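Octopine dehydrogenase (Pecten maximus, PDB 3C7A) catalyses the NADH-dependent reductive condensation of L-arginine with pyruvate to D-octopine, and the reverse oxidation of octopine by NAD+. Local coordinates at residues V90-H95 against P116-F121; G120-C125 against M138-T143; K273-W278 against H291-A296. All coordinates share one frame; numbering follows the deposited sequence.

How the contacts relate
Contacts 1 and 2 are buried near the middle of the chain and adjoin each other: they share Gly120 and Phe121, and a probable hydrogen bond joins Ser117 OG of contact 1 to Ser140 OG of contact 2 over 3.1 Å. Contact 1 brings together two loops that follow neighbouring parallel strands and border NAD; water and an aromatic pair carry it. Contact 2 packs helix 121-129 on strand 137-141 through sulfur atoms and one buried carboxylate. Contact 3 lies at the surface, its centre about 28 Å from the centres of both others, and joins two short helices of the alpha-helical domain through a tyrosine and a leucine, beside a capped helix start.

Contact 1 (V90-H95 against P116-F121). With NAD (nicotinamide-adenine-dinucleotide), chain B.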
loop_
_atom_site.group_PDB
_atom_site.type_symbol
_atom_site.label_atom_id
_atom_site.label_comp_id
_atom_site.label_asym_id
_atom_site.label_seq_id
_atom_site.Cartn_x
_atom_site.Cartn_y
_atom_site.Cartn_z
ATOM N N VAL A 90 -4.054 6.882 3.806
ATOM C CA VAL A 90 -4.803 6.221 4.891
ATOM C C VAL A 90 -4.712 4.688 4.768
ATOM O O VAL A 90 -4.272 4.184 3.732
ATOM C CB VAL A 90 -6.319 6.613 4.879
ATOM C CG1 VAL A 90 -6.560 7.938 5.581
ATOM C CG2 VAL A 90 -6.888 6.621 3.452
ATOM N N PRO A 91 -5.121 3.941 5.825
ATOM C CA PRO A 91 -5.316 2.488 5.687
ATOM C C PRO A 91 -6.330 2.133 4.590
ATOM O O PRO A 91 -7.281 2.885 4.355
ATOM C CB PRO A 91 -5.850 2.070 7.062
ATOM C CG PRO A 91 -5.345 3.111 7.993
ATOM C CD PRO A 91 -5.381 4.390 7.207
ATOM N N ALA A 92 -6.125 0.984 3.946
ATOM C CA ALA A 92 -6.836 0.609 2.714
ATOM C C ALA A 92 -8.355 0.441 2.828
ATOM O O ALA A 92 -9.070 0.652 1.843
ATOM C CB ALA A 92 -6.205 -0.642 2.099
ATOM N N PHE A 93 -8.847 0.061 4.007
ATOM C CA PHE A 93 -10.288 -0.170 4.196
ATOM C C PHE A 93 -11.134 1.112 4.130
ATOM O O PHE A 93 -12.365 1.047 4.038
ATOM C CB PHE A 93 -10.571 -0.961 5.489
ATOM C CG PHE A 93 -10.281 -0.200 6.761
ATOM C CD1 PHE A 93 -9.064 -0.355 7.417
ATOM C CD2 PHE A 93 -11.235 0.652 7.316
ATOM C CE1 PHE A 93 -8.791 0.338 8.597
ATOM C CE2 PHE A 93 -10.971 1.352 8.493
ATOM C CZ PHE A 93 -9.745 1.193 9.135
ATOM N N ALA A 94 -10.468 2.264 4.163
ATOM C CA ALA A 94 -11.144 3.564 4.150
ATOM C C ALA A 94 -11.231 4.217 2.760
ATOM O O ALA A 94 -11.822 5.293 2.617
ATOM C CB ALA A 94 -10.481 4.515 5.150
ATOM N N HIS A 95 -10.654 3.567 1.746
ATOM C CA HIS A 95 -10.626 4.121 0.384
ATOM C C HIS A 95 -12.005 4.236 -0.281
ATOM O O HIS A 95 -12.270 5.207 -0.996
ATOM C CB HIS A 95 -9.655 3.345 -0.522
ATOM C CG HIS A 95 -8.205 3.582 -0.213
ATOM N ND1 HIS A 95 -7.207 2.726 -0.631
ATOM C CD2 HIS A 95 -7.586 4.569 0.478
ATOM C CE1 HIS A 95 -6.038 3.181 -0.219
ATOM N NE2 HIS A 95 -6.239 4.295 0.460
ATOM N N PRO A 116 0.349 5.088 0.336
ATOM C CA PRO A 116 0.479 4.068 -0.709
ATOM C C PRO A 116 -0.865 3.489 -1.181
ATOM O O PRO A 116 -1.870 3.581 -0.468
ATOM C CB PRO A 116 1.312 2.983 -0.020
ATOM C CG PRO A 116 0.941 3.092 1.439
ATOM C CD PRO A 116 0.391 4.483 1.683
ATOM N N SER A 117 -0.871 2.901 -2.373
ATOM C CA SER A 117 -2.101 2.403 -2.976
ATOM C C SER A 117 -2.517 1.071 -2.362
ATOM O O SER A 117 -3.660 0.901 -1.938
ATOM C CB SER A 117 -1.934 2.255 -4.490
ATOM O OG SER A 117 -1.977 3.518 -5.133
ATOM N N GLN A 118 -1.595 0.166 -2.180
ATOM C CA GLN A 118 -1.864 -1.262 -2.034
ATOM C C GLN A 118 -2.568 -1.909 -3.306
ATOM O O GLN A 118 -2.605 -1.348 -4.315
ATOM C CB GLN A 118 -2.588 -1.622 -0.669
ATOM C CG GLN A 118 -1.737 -1.396 0.620
ATOM C CD GLN A 118 -2.431 -1.748 1.928
ATOM O OE1 GLN A 118 -3.253 -1.022 2.406
ATOM N NE2 GLN A 118 -2.079 -2.877 2.497
ATOM N N ALA A 119 -3.100 -3.091 -3.187
ATOM C CA ALA A 119 -3.466 -3.918 -4.330
ATOM C C ALA A 119 -4.949 -3.781 -4.658
ATOM O O ALA A 119 -5.802 -3.873 -3.774
ATOM C CB ALA A 119 -3.112 -5.374 -4.066
ATOM N N GLY A 120 -5.250 -3.561 -5.933
ATOM C CA GLY A 120 -6.640 -3.410 -6.384
ATOM C C GLY A 120 -7.162 -1.981 -6.459
ATOM O O GLY A 120 -8.365 -1.764 -6.633
ATOM N N PHE A 121 -6.252 -1.014 -6.337
ATOM C CA PHE A 121 -6.571 0.422 -6.346
ATOM C C PHE A 121 -7.288 0.873 -7.628
ATOM O O PHE A 121 -8.291 1.593 -7.564
ATOM C CB PHE A 121 -5.277 1.230 -6.138
ATOM C CG PHE A 121 -5.493 2.698 -5.844
ATOM C CD1 PHE A 121 -5.299 3.655 -6.838
ATOM C CD2 PHE A 121 -5.853 3.125 -4.566
ATOM C CE1 PHE A 121 -5.479 5.016 -6.572
ATOM C CE2 PHE A 121 -6.038 4.483 -4.287
ATOM C CZ PHE A 121 -5.849 5.431 -5.293
HETATM P PA NAD B . -2.740 5.792 10.701
HETATM O O1A NAD B . -3.005 4.582 11.511
HETATM O O2A NAD B . -1.988 6.796 11.488
HETATM O O5B NAD B . -4.132 6.411 10.161
HETATM C C5B NAD B . -5.210 6.704 11.031
HETATM C C4B NAD B . -6.270 7.520 10.293
HETATM O O4B NAD B . -7.076 6.677 9.485
HETATM C C3B NAD B . -7.229 8.241 11.232
HETATM O O3B NAD B . -6.808 9.552 11.528
HETATM C C2B NAD B . -8.549 8.230 10.484
HETATM O O2B NAD B . -8.707 9.391 9.699
HETATM C C1B NAD B . -8.451 7.011 9.581
HETATM N N9A NAD B . -9.224 5.916 10.205
HETATM C C8A NAD B . -8.749 5.006 11.118
HETATM N N7A NAD B . -9.754 4.172 11.468
HETATM C C5A NAD B . -10.868 4.533 10.794
HETATM C C6A NAD B . -12.159 4.014 10.784
HETATM N N6A NAD B . -12.521 3.144 11.725
HETATM N N1A NAD B . -13.122 4.599 9.976
HETATM C C2A NAD B . -12.796 5.689 9.187
HETATM N N3A NAD B . -11.507 6.198 9.207
HETATM C C4A NAD B . -10.554 5.630 9.996
HETATM O O3 NAD B . -1.945 5.358 9.358
HETATM P PN NAD B . -0.521 5.992 8.933
HETATM O O1N NAD B . 0.444 5.743 10.028
HETATM O O2N NAD B . -0.735 7.376 8.449
HETATM O O5D NAD B . -0.045 5.084 7.685
HETATM C C5D NAD B . -0.799 4.937 6.499
HETATM C C4D NAD B . -0.333 3.694 5.736
HETATM O O4D NAD B . 1.068 3.735 5.495
HETATM C C3D NAD B . -0.620 2.414 6.513
HETATM O O3D NAD B . -1.203 1.467 5.647
HETATM C C2D NAD B . 0.743 1.948 6.995
HETATM O O2D NAD B . 0.830 0.543 7.030
HETATM C C1D NAD B . 1.704 2.560 5.979
HETATM N N1N NAD B . 3.050 2.848 6.532
HETATM C C2N NAD B . 3.218 3.608 7.667
HETATM C C3N NAD B . 4.498 3.870 8.166
HETATM C C7N NAD B . 4.691 4.896 9.253
HETATM O O7N NAD B . 5.901 5.070 9.784
HETATM N N7N NAD B . 3.592 5.661 9.700
HETATM C C4N NAD B . 5.611 3.350 7.498
HETATM C C5N NAD B . 5.435 2.584 6.345
HETATM C C6N NAD B . 4.145 2.344 5.874
HETATM O O HOH W 1 -3.259 5.527 1.236
#
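Water 1 ties the two loops together: it donates to Pro116 O over 2.9 Å and accepts from Val90 N at 3.0 Å. His95 NE2 adds a weak bond to the same water, which lies near the plane of the imidazole. The backbone of both segments and one side chain of 90-95 thus converge on a single solvent molecule. His95 CE1, at the same rim of the ring, approaches Ser117 O to 3.7 Å. One face of the imidazole lies against its own loop, with Pro91 O and Ala92 CA above it; the opposite face receives the edge of Phe121 in an offset edge-to-face pair, with centroids 5.7 Å apart and planes at 85°. Phe121 CG stands anti to its backbone N (chi1 -168°), and CD2 of the ring comes within 4.2 Å of His95 ND1. That nitrogen has a weak hydrogen bond to Arg381, which also touches the Phe121 side chain. An alanine in place of His95 would probably leave the edge of Phe121 without its aromatic partner and water 1 less firmly held. These loops follow the adjacent parallel strands 85-88 and 111-114 of the Rossmann-type nucleotide-binding domain and lead into helices 95-102 and 121-129, at the strand ends where such folds bind the dinucleotide. Pro91 CD lies 3.6 Å from O4B of the adenosine ribose, and the Phe93 ring meets the adenine with its edge, CE2 being 3.7 Å from NAD C6A. On the other loop Pro116, preceded by a cis peptide bond, sets CD 3.9 Å from O4D of the nicotinamide ribose. Gln118, which binds pyruvate, lies beside Ala92, and Glu328 touches both residues.

Contact 2 (G120-C125 against M138-T143); sequences GFEFQC and MMSFET. With EDO (1,2-ethanediol), chain C.
Helix 121-125 runs nearly antiparallel to strand 138-141, at 150° between their directions, with the segment axes 10.0 Å apart at closest approach. The two belong to a beta-alpha-beta unit formed by strand 111-114, helix 121-129 and strand 137-141, in which the helix covers one face of the sheet and Gly120 occupies its N-cap position. Met138 and Ser140, two residues apart on the strand, both direct their side chains at the helix. Met138 carries the apolar part: its chain is straight at chi2 (173°) and bends at chi3, and SD packs against Cys125, 3.9 Å from SG and 4.0 Å from CB. Cys125 in turn touches Phe99 of helix 95-102, which extends this apolar patch to a neighbouring helix. Ser140 serves the polar part. Its OG is hydrogen-bonded to Ser117 OG and lies 3.2 Å from Glu122 OE2, with which it may share its proton. Glu122 does not point straight at the strand; its chain bends at chi2 (90°), which brings CD round toward the sheet, while Phe200 of helix 200-205 packs against it. The carboxylate is buried, and nearby hydroxyl and water dipoles are likely to stabilise its charge. The Phe121 ring packs against the same hydroxyl, CD1 lying 4.0 Å from Ser140 OG. The chain runs on to Thr143, which binds pyruvate, and Glu142 OE1 accepts a hydrogen bond from a 1,2-ethanediol probably left from crystallisation. Water 2 bridges carboxylate and strand, donating to Glu122 OE2 over 3.1 Å and, weakly, to Met138 O at 3.3 Å.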
loop_
_atom_site.group_PDB
_atom_site.type_symbol
_atom_site.label_atom_id
_atom_site.label_comp_id
_atom_site.label_asym_id
_atom_site.label_seq_id
_atom_site.Cartn_x
_atom_site.Cartn_y
_atom_site.Cartn_z
ATOM N N GLY A 120 -5.250 -3.561 -5.933
ATOM C CA GLY A 120 -6.640 -3.410 -6.384
ATOM C C GLY A 120 -7.162 -1.981 -6.459
ATOM O O GLY A 120 -8.365 -1.764 -6.633
ATOM N N PHE A 121 -6.252 -1.014 -6.337
ATOM C CA PHE A 121 -6.571 0.422 -6.346
ATOM C C PHE A 121 -7.288 0.873 -7.628
ATOM O O PHE A 121 -8.291 1.593 -7.564
ATOM C CB PHE A 121 -5.277 1.230 -6.138
ATOM C CG PHE A 121 -5.493 2.698 -5.844
ATOM C CD1 PHE A 121 -5.299 3.655 -6.838
ATOM C CD2 PHE A 121 -5.853 3.125 -4.566
ATOM C CE1 PHE A 121 -5.479 5.016 -6.572
ATOM C CE2 PHE A 121 -6.038 4.483 -4.287
ATOM C CZ PHE A 121 -5.849 5.431 -5.293
ATOM N N GLU A 122 -6.775 0.437 -8.778
ATOM C CA GLU A 122 -7.289 0.856 -10.089
ATOM C C GLU A 122 -8.663 0.266 -10.437
ATOM O O GLU A 122 -9.496 0.950 -11.042
ATOM C CB GLU A 122 -6.279 0.539 -11.204
ATOM C CG GLU A 122 -4.945 1.295 -11.111
ATOM C CD GLU A 122 -3.882 0.566 -10.289
ATOM O OE1 GLU A 122 -4.197 -0.468 -9.659
ATOM O OE2 GLU A 122 -2.721 1.031 -10.277
ATOM N N PHE A 123 -8.893 -0.996 -10.063
ATOM C CA PHE A 123 -10.184 -1.660 -10.309
ATOM C C PHE A 123 -11.335 -0.972 -9.564
ATOM O O PHE A 123 -12.434 -0.819 -10.111
ATOM C CB PHE A 123 -10.145 -3.152 -9.928
ATOM C CG PHE A 123 -9.041 -3.946 -10.599
ATOM C CD1 PHE A 123 -8.746 -3.775 -11.953
ATOM C CD2 PHE A 123 -8.323 -4.896 -9.874
ATOM C CE1 PHE A 123 -7.731 -4.517 -12.565
ATOM C CE2 PHE A 123 -7.308 -5.647 -10.478
ATOM C CZ PHE A 123 -7.012 -5.456 -11.828
ATOM N N GLN A 124 -11.067 -0.562 -8.323
ATOM C CA GLN A 124 -12.050 0.102 -7.456
ATOM C C GLN A 124 -12.444 1.493 -7.973
ATOM O O GLN A 124 -13.625 1.853 -7.960
ATOM C CB GLN A 124 -11.514 0.187 -6.016
ATOM C CG GLN A 124 -12.506 0.725 -4.977
ATOM C CD GLN A 124 -11.953 0.703 -3.554
ATOM O OE1 GLN A 124 -10.844 1.174 -3.291
ATOM N NE2 GLN A 124 -12.736 0.157 -2.626
ATOM N N CYS A 125 -11.449 2.260 -8.423
ATOM C CA CYS A 125 -11.658 3.603 -8.981
ATOM C C CYS A 125 -12.540 3.580 -10.238
ATOM O O CYS A 125 -13.420 4.432 -10.401
ATOM C CB CYS A 125 -10.307 4.268 -9.285
ATOM S SG CYS A 125 -10.376 6.016 -9.793
ATOM N N MET A 138 -4.329 7.996 -13.210
ATOM C CA MET A 138 -4.177 7.232 -11.954
ATOM C C MET A 138 -2.701 6.871 -11.653
ATOM O O MET A 138 -2.040 6.222 -12.470
ATOM C CB MET A 138 -5.064 5.966 -11.980
ATOM C CG MET A 138 -6.585 6.229 -12.041
ATOM S SD MET A 138 -7.654 4.768 -12.259
ATOM C CE MET A 138 -7.470 4.450 -14.015
ATOM N N MET A 139 -2.206 7.283 -10.478
ATOM C CA MET A 139 -0.785 7.150 -10.078
ATOM C C MET A 139 -0.625 6.357 -8.761
ATOM O O MET A 139 -1.276 6.684 -7.768
ATOM C CB MET A 139 -0.163 8.554 -9.937
ATOM C CG MET A 139 1.370 8.623 -9.877
ATOM S SD MET A 139 1.999 10.320 -9.703
ATOM C CE MET A 139 3.764 10.066 -9.885
ATOM N N SER A 140 0.248 5.340 -8.751
ATOM C CA SER A 140 0.398 4.424 -7.591
ATOM C C SER A 140 1.838 4.223 -7.060
ATOM O O SER A 140 2.702 3.715 -7.780
ATOM C CB SER A 140 -0.209 3.050 -7.917
ATOM O OG SER A 140 -1.605 3.131 -8.157
ATOM N N PHE A 141 2.066 4.586 -5.792
ATOM C CA PHE A 141 3.388 4.473 -5.133
ATOM C C PHE A 141 3.590 3.157 -4.355
ATOM O O PHE A 141 2.621 2.557 -3.880
ATOM C CB PHE A 141 3.624 5.667 -4.192
ATOM C CG PHE A 141 4.052 6.933 -4.897
ATOM C CD1 PHE A 141 3.106 7.817 -5.409
ATOM C CD2 PHE A 141 5.403 7.244 -5.034
ATOM C CE1 PHE A 141 3.497 8.992 -6.059
ATOM C CE2 PHE A 141 5.808 8.416 -5.682
ATOM C CZ PHE A 141 4.851 9.292 -6.195
ATOM N N GLU A 142 4.851 2.734 -4.207
ATOM C CA GLU A 142 5.186 1.423 -3.606
ATOM C C GLU A 142 5.039 1.318 -2.074
ATOM O O GLU A 142 4.651 0.261 -1.562
ATOM C CB GLU A 142 6.566 0.908 -4.076
ATOM C CG GLU A 142 7.783 1.738 -3.641
ATOM C CD GLU A 142 9.119 1.162 -4.121
ATOM O OE1 GLU A 142 9.342 -0.063 -3.991
ATOM O OE2 GLU A 142 9.959 1.942 -4.620
ATOM N N THR A 143 5.359 2.401 -1.361
ATOM C CA THR A 143 5.217 2.483 0.109
ATOM C C THR A 143 5.229 3.953 0.580
ATOM O O THR A 143 5.306 4.864 -0.246
ATOM C CB THR A 143 6.290 1.618 0.858
ATOM O OG1 THR A 143 5.948 1.502 2.246
ATOM C CG2 THR A 143 7.696 2.210 0.719
HETATM C C1 EDO C . 9.343 -4.729 -2.232
HETATM O O1 EDO C . 8.082 -5.342 -1.936
HETATM C C2 EDO C . 9.154 -3.620 -3.261
HETATM O O2 EDO C . 8.506 -2.498 -2.648
HETATM O O HOH W 2 -1.125 3.097 -11.927
#

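Contact 3 (K273-W278 against H291-A296)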
loop_
_atom_site.group_PDB
_atom_site.type_symbol
_atom_site.label_atom_id
_atom_site.label_comp_id
_atom_site.label_asym_id
_atom_site.label_seq_id
_atom_site.Cartn_x
_atom_site.Cartn_y
_atom_site.Cartn_z
ATOM N N LYS A 273 11.181 -9.441 -10.741
ATOM C CA LYS A 273 12.406 -10.163 -10.303
ATOM C C LYS A 273 12.378 -11.149 -9.079
ATOM O O LYS A 273 11.482 -11.111 -8.273
ATOM C CB LYS A 273 13.591 -9.224 -10.197
ATOM C CG LYS A 273 13.517 -8.168 -9.126
ATOM C CD LYS A 273 14.667 -7.131 -9.247
ATOM C CE LYS A 273 14.333 -5.956 -10.069
ATOM N NZ LYS A 273 15.234 -4.839 -10.039
ATOM N N ASP A 274 13.382 -12.024 -8.976
ATOM C CA ASP A 274 13.505 -12.906 -7.807
ATOM C C ASP A 274 13.676 -12.088 -6.524
ATOM O O ASP A 274 14.310 -11.027 -6.537
ATOM C CB ASP A 274 14.715 -13.844 -7.959
ATOM C CG ASP A 274 14.632 -14.734 -9.193
ATOM O OD1 ASP A 274 13.738 -15.604 -9.256
ATOM O OD2 ASP A 274 15.483 -14.579 -10.095
ATOM N N ILE A 275 13.119 -12.590 -5.422
ATOM C CA ILE A 275 13.235 -11.931 -4.112
ATOM C C ILE A 275 14.678 -11.929 -3.568
ATOM O O ILE A 275 15.078 -10.994 -2.869
ATOM C CB ILE A 275 12.208 -12.502 -3.069
ATOM C CG1 ILE A 275 12.132 -11.609 -1.821
ATOM C CG2 ILE A 275 12.503 -13.977 -2.729
ATOM C CD1 ILE A 275 10.865 -11.785 -0.989
ATOM N N TYR A 276 15.450 -12.963 -3.907
ATOM C CA TYR A 276 16.869 -13.049 -3.535
ATOM C C TYR A 276 17.697 -11.959 -4.226
ATOM O O TYR A 276 18.607 -11.386 -3.620
ATOM C CB TYR A 276 17.423 -14.448 -3.850
ATOM C CG TYR A 276 18.918 -14.627 -3.625
ATOM C CD1 TYR A 276 19.449 -14.724 -2.336
ATOM C CD2 TYR A 276 19.797 -14.723 -4.706
ATOM C CE1 TYR A 276 20.821 -14.898 -2.129
ATOM C CE2 TYR A 276 21.169 -14.897 -4.511
ATOM C CZ TYR A 276 21.673 -14.984 -3.221
ATOM O OH TYR A 276 23.026 -15.155 -3.028
ATOM N N GLN A 277 17.367 -11.680 -5.488
ATOM C CA GLN A 277 17.994 -10.601 -6.256
ATOM C C GLN A 277 17.678 -9.227 -5.654
ATOM O O GLN A 277 18.540 -8.345 -5.625
ATOM C CB GLN A 277 17.549 -10.659 -7.724
ATOM C CG GLN A 277 18.338 -9.748 -8.668
ATOM C CD GLN A 277 17.785 -9.727 -10.089
ATOM O OE1 GLN A 277 17.368 -10.755 -10.624
ATOM N NE2 GLN A 277 17.794 -8.551 -10.709
ATOM N N TRP A 278 16.445 -9.064 -5.169
ATOM C CA TRP A 278 15.988 -7.816 -4.545
ATOM C C TRP A 278 16.744 -7.482 -3.254
ATOM O O TRP A 278 17.120 -6.328 -3.036
ATOM C CB TRP A 278 14.473 -7.861 -4.288
ATOM C CG TRP A 278 13.916 -6.603 -3.669
ATOM C CD1 TRP A 278 13.578 -5.449 -4.318
ATOM C CD2 TRP A 278 13.636 -6.375 -2.279
ATOM N NE1 TRP A 278 13.107 -4.519 -3.423
ATOM C CE2 TRP A 278 13.131 -5.061 -2.164
ATOM C CE3 TRP A 278 13.762 -7.155 -1.120
ATOM C CZ2 TRP A 278 12.753 -4.505 -0.936
ATOM C CZ3 TRP A 278 13.385 -6.602 0.103
ATOM C CH2 TRP A 278 12.886 -5.289 0.182
ATOM N N HIS A 291 25.552 -15.729 0.799
ATOM C CA HIS A 291 25.664 -16.849 -0.153
ATOM C C HIS A 291 24.349 -17.585 -0.481
ATOM O O HIS A 291 24.265 -18.270 -1.504
ATOM C CB HIS A 291 26.790 -17.823 0.237
ATOM C CG HIS A 291 26.521 -18.615 1.479
ATOM N ND1 HIS A 291 26.036 -19.904 1.448
ATOM C CD2 HIS A 291 26.689 -18.307 2.787
ATOM C CE1 HIS A 291 25.907 -20.355 2.684
ATOM N NE2 HIS A 291 26.296 -19.404 3.515
ATOM N N ASP A 292 23.338 -17.439 0.380
ATOM C CA ASP A 292 21.968 -17.893 0.078
ATOM C C ASP A 292 20.897 -17.044 0.785
ATOM O O ASP A 292 21.228 -16.137 1.553
ATOM C CB ASP A 292 21.779 -19.400 0.350
ATOM C CG ASP A 292 22.054 -19.794 1.800
ATOM O OD1 ASP A 292 21.823 -18.981 2.722
ATOM O OD2 ASP A 292 22.489 -20.944 2.017
ATOM N N LEU A 293 19.623 -17.341 0.516
ATOM C CA LEU A 293 18.498 -16.562 1.057
ATOM C C LEU A 293 18.341 -16.685 2.579
ATOM O O LEU A 293 17.961 -15.717 3.243
ATOM C CB LEU A 293 17.186 -16.931 0.344
ATOM C CG LEU A 293 15.913 -16.118 0.630
ATOM C CD1 LEU A 293 16.047 -14.655 0.198
ATOM C CD2 LEU A 293 14.704 -16.760 -0.037
ATOM N N TYR A 294 18.632 -17.869 3.116
ATOM C CA TYR A 294 18.572 -18.113 4.562
ATOM C C TYR A 294 19.562 -17.237 5.335
ATOM O O TYR A 294 19.212 -16.656 6.365
ATOM C CB TYR A 294 18.798 -19.602 4.874
ATOM C CG TYR A 294 18.925 -19.928 6.354
ATOM C CD1 TYR A 294 17.793 -20.112 7.151
ATOM C CD2 TYR A 294 20.181 -20.059 6.952
ATOM C CE1 TYR A 294 17.909 -20.411 8.511
ATOM C CE2 TYR A 294 20.308 -20.356 8.308
ATOM C CZ TYR A 294 19.170 -20.532 9.081
ATOM O OH TYR A 294 19.298 -20.826 10.419
ATOM N N HIS A 295 20.792 -17.146 4.830
ATOM C CA HIS A 295 21.846 -16.355 5.467
ATOM C C HIS A 295 21.678 -14.847 5.261
ATOM O O HIS A 295 22.081 -14.056 6.115
ATOM C CB HIS A 295 23.229 -16.809 4.988
ATOM C CG HIS A 295 23.668 -18.120 5.562
ATOM N ND1 HIS A 295 23.433 -19.325 4.935
ATOM C CD2 HIS A 295 24.325 -18.416 6.709
ATOM C CE1 HIS A 295 23.928 -20.306 5.669
ATOM N NE2 HIS A 295 24.475 -19.781 6.751
ATOM N N ALA A 296 21.082 -14.460 4.135
ATOM C CA ALA A 296 20.860 -13.046 3.806
ATOM C C ALA A 296 19.847 -12.364 4.732
ATOM O O ALA A 296 20.001 -11.187 5.067
ATOM C CB ALA A 296 20.439 -12.897 2.346
#
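The first turns of helices 275-282 and 293-298 meet near their N-termini, where the CA atoms of Tyr276 and Leu293 are 6.0 Å apart. Both helices are short elements of the alpha-helical domain of the octopine and nopaline dehydrogenase family, and the contact is surface packing between them. Tyr276 carries most of it. CG stands anti to the backbone N (chi1 175°), and the ring beyond it meets the start of the partner helix: CE1 lies 3.6 Å from Asp292 C, and CD1 is 4.1 Å from Leu293 CB. The phenol oxygen extends beyond this point and finds its hydrogen-bond partner in Asp290 O, just before the second segment, so the tyrosine is held both at its ring and at its tip. Leu293 packs beside the first helix. One methyl, CD1, sits 4.1 Å from Tyr276 CA, while the other, CD2, is 4.5 Å from Ile275 CG2. Leu293 also touches Thr247 of helix 240-263, and Ile275 touches Tyr208, which places this small apolar patch against the body of the domain. The peptide that Tyr276 CE1 approaches belongs to a capped helix start. Asp292 is the N-cap residue, and its OD1 accepts from His295 N over 3.0 Å, met nearly along the C-O axis. The same oxygen is gripped a second time by the imidazole: His295 ND1 donates to Asp292 OD1 over 2.8 Å, from the syn side and 27° out of the carboxylate plane.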